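Local structure of AvrRxo1-ORF2 (Xanthomonas oryzae pv. oryzicola, 4Z8T) at residues His13-Leu16 / Lys17-Asn20. The protein binds the type III effector AvrRxo1-ORF1, which carries a polynucleotide kinase domain, and probably acts as its molecular chaperone. Numbering follows the deposited sequence.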
loop_
_atom_site.group_PDB
_atom_site.type_symbol
_atom_site.label_atom_id
_atom_site.label_comp_id
_atom_site.label_asym_id
_atom_site.label_seq_id
_atom_site.Cartn_x
_atom_site.Cartn_y
_atom_site.Cartn_z
ATOM N N HIS B 13 -17.297 -8.951 -2.389
ATOM C CA HIS B 13 -17.284 -8.831 -0.934
ATOM C C HIS B 13 -16.689 -10.097 -0.296
ATOM O O HIS B 13 -15.850 -10.026 0.601
ATOM C CB HIS B 13 -18.731 -8.575 -0.477
ATOM C CG HIS B 13 -18.905 -8.433 1.003
ATOM N ND1 HIS B 13 -18.669 -7.254 1.673
ATOM C CD2 HIS B 13 -19.359 -9.313 1.929
ATOM C CE1 HIS B 13 -18.926 -7.427 2.962
ATOM N NE2 HIS B 13 -19.350 -8.660 3.140
ATOM N N LYS B 14 -17.123 -11.262 -0.766
ATOM C CA LYS B 14 -16.619 -12.516 -0.209
ATOM C C LYS B 14 -15.095 -12.631 -0.376
ATOM O O LYS B 14 -14.367 -12.950 0.576
ATOM C CB LYS B 14 -17.310 -13.695 -0.904
ATOM C CG LYS B 14 -16.948 -15.049 -0.329
ATOM C CD LYS B 14 -17.741 -16.117 -1.063
ATOM C CE LYS B 14 -17.455 -17.497 -0.516
ATOM N NZ LYS B 14 -18.121 -18.532 -1.372
ATOM N N LYS B 15 -14.618 -12.354 -1.581
ATOM C CA LYS B 15 -13.199 -12.495 -1.887
ATOM C C LYS B 15 -12.383 -11.440 -1.151
ATOM O O LYS B 15 -11.271 -11.711 -0.684
ATOM C CB LYS B 15 -12.966 -12.403 -3.399
ATOM C CG LYS B 15 -13.513 -13.594 -4.172
ATOM C CD LYS B 15 -12.938 -14.890 -3.599
ATOM C CE LYS B 15 -13.302 -16.096 -4.464
ATOM N NZ LYS B 15 -12.759 -17.353 -3.855
ATOM N N LEU B 16 -12.929 -10.231 -1.046
ATOM C CA LEU B 16 -12.252 -9.179 -0.304
ATOM C C LEU B 16 -12.154 -9.521 1.187
ATOM O O LEU B 16 -11.145 -9.238 1.824
ATOM C CB LEU B 16 -12.952 -7.824 -0.516
ATOM C CG LEU B 16 -12.318 -6.613 0.155
ATOM C CD1 LEU B 16 -10.837 -6.420 -0.234
ATOM C CD2 LEU B 16 -13.133 -5.390 -0.236
ATOM N N LYS B 17 -13.200 -10.129 1.746
ATOM C CA LYS B 17 -13.140 -10.613 3.122
ATOM C C LYS B 17 -12.012 -11.629 3.304
ATOM O O LYS B 17 -11.297 -11.596 4.305
ATOM C CB LYS B 17 -14.460 -11.256 3.530
ATOM C CG LYS B 17 -15.506 -10.282 4.019
ATOM C CD LYS B 17 -16.796 -11.008 4.401
ATOM C CE LYS B 17 -16.568 -11.943 5.572
ATOM N NZ LYS B 17 -17.837 -12.597 6.016
ATOM N N GLU B 18 -11.865 -12.536 2.345
ATOM C CA GLU B 18 -10.778 -13.515 2.419
ATOM C C GLU B 18 -9.414 -12.853 2.385
ATOM O O GLU B 18 -8.524 -13.211 3.155
ATOM C CB GLU B 18 -10.880 -14.529 1.279
ATOM C CG GLU B 18 -12.129 -15.360 1.319
ATOM C CD GLU B 18 -12.171 -16.390 0.203
ATOM O OE1 GLU B 18 -11.185 -16.485 -0.564
ATOM O OE2 GLU B 18 -13.195 -17.101 0.095
ATOM N N ARG B 19 -9.250 -11.901 1.473
ATOM C CA ARG B 19 -8.007 -11.155 1.349
ATOM C C ARG B 19 -7.668 -10.466 2.657
ATOM O O ARG B 19 -6.548 -10.572 3.153
ATOM C CB ARG B 19 -8.136 -10.106 0.242
ATOM C CG ARG B 19 -6.901 -9.219 0.045
ATOM C CD ARG B 19 -7.253 -8.019 -0.827
ATOM N NE ARG B 19 -6.096 -7.197 -1.172
ATOM C CZ ARG B 19 -5.296 -7.426 -2.212
ATOM N NH1 ARG B 19 -5.521 -8.450 -3.020
ATOM N NH2 ARG B 19 -4.270 -6.628 -2.449
ATOM N N ASN B 20 -8.636 -9.745 3.221
ATOM C CA ASN B 20 -8.355 -8.958 4.415
ATOM C C ASN B 20 -8.122 -9.838 5.637
ATOM O O ASN B 20 -7.370 -9.481 6.533
ATOM C CB ASN B 20 -9.489 -7.948 4.674
ATOM C CG ASN B 20 -9.503 -6.822 3.661
ATOM O OD1 ASN B 20 -8.506 -6.573 2.962
ATOM N ND2 ASN B 20 -10.635 -6.122 3.576
#
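The aliphatic part of Lys17 crosses the imidazole of His13, one helical turn earlier, at an angle, bringing CD to 3.7 Å from NE2 of His13. Its CG sits over one face of the ring, displaced toward the rim. His13 reaches this place because its CG stands anti to the backbone N (chi1 180°); an extended chi2 carries Lys17 CD to the ring, and a bend at chi3 (64°) then turns the chain beyond CD, leading the ammonium away. The polar ends of both residues are engaged by AvrRxo1-ORF1: Asp229 of that chain is hydrogen-bonded to NE2 of His13 and forms a salt bridge with Lys17, and ND1 of His13 is hydrogen-bonded to Tyr270 of the same chain. Held at both nitrogens, the imidazole is probably restrained in its rotation, and the shared carboxylate probably offsets the lysine charge.

On another side of the helix, Lys15 and Glu18 run side by side in the same direction, joined by a long salt bridge of 3.7 Å from NZ of Lys15 to OE1 of Glu18. Leu16 crosses Asn20 at an angle, its CD1 in van der Waals contact with ND2 of Asn20 at 3.8 Å; the same methyl packs against CD of Arg19, whose guanidinium continues to a salt bridge with Asp27 of the second AvrRxo1-ORF2 subunit.

Beneath, backbone hydrogen bonds from Lys17 N to His13 O (2.9 Å) and Asn20 N to Leu16 O (2.9 Å) belong to an unbroken i to i+4 series. These are i to i+3 and i to i+4 contacts of a regular alpha-helix, the long helix 6-38, which here presents side chains to both effector and second AvrRxo1-ORF2 copy, a protein-binding surface within the four-chain assembly.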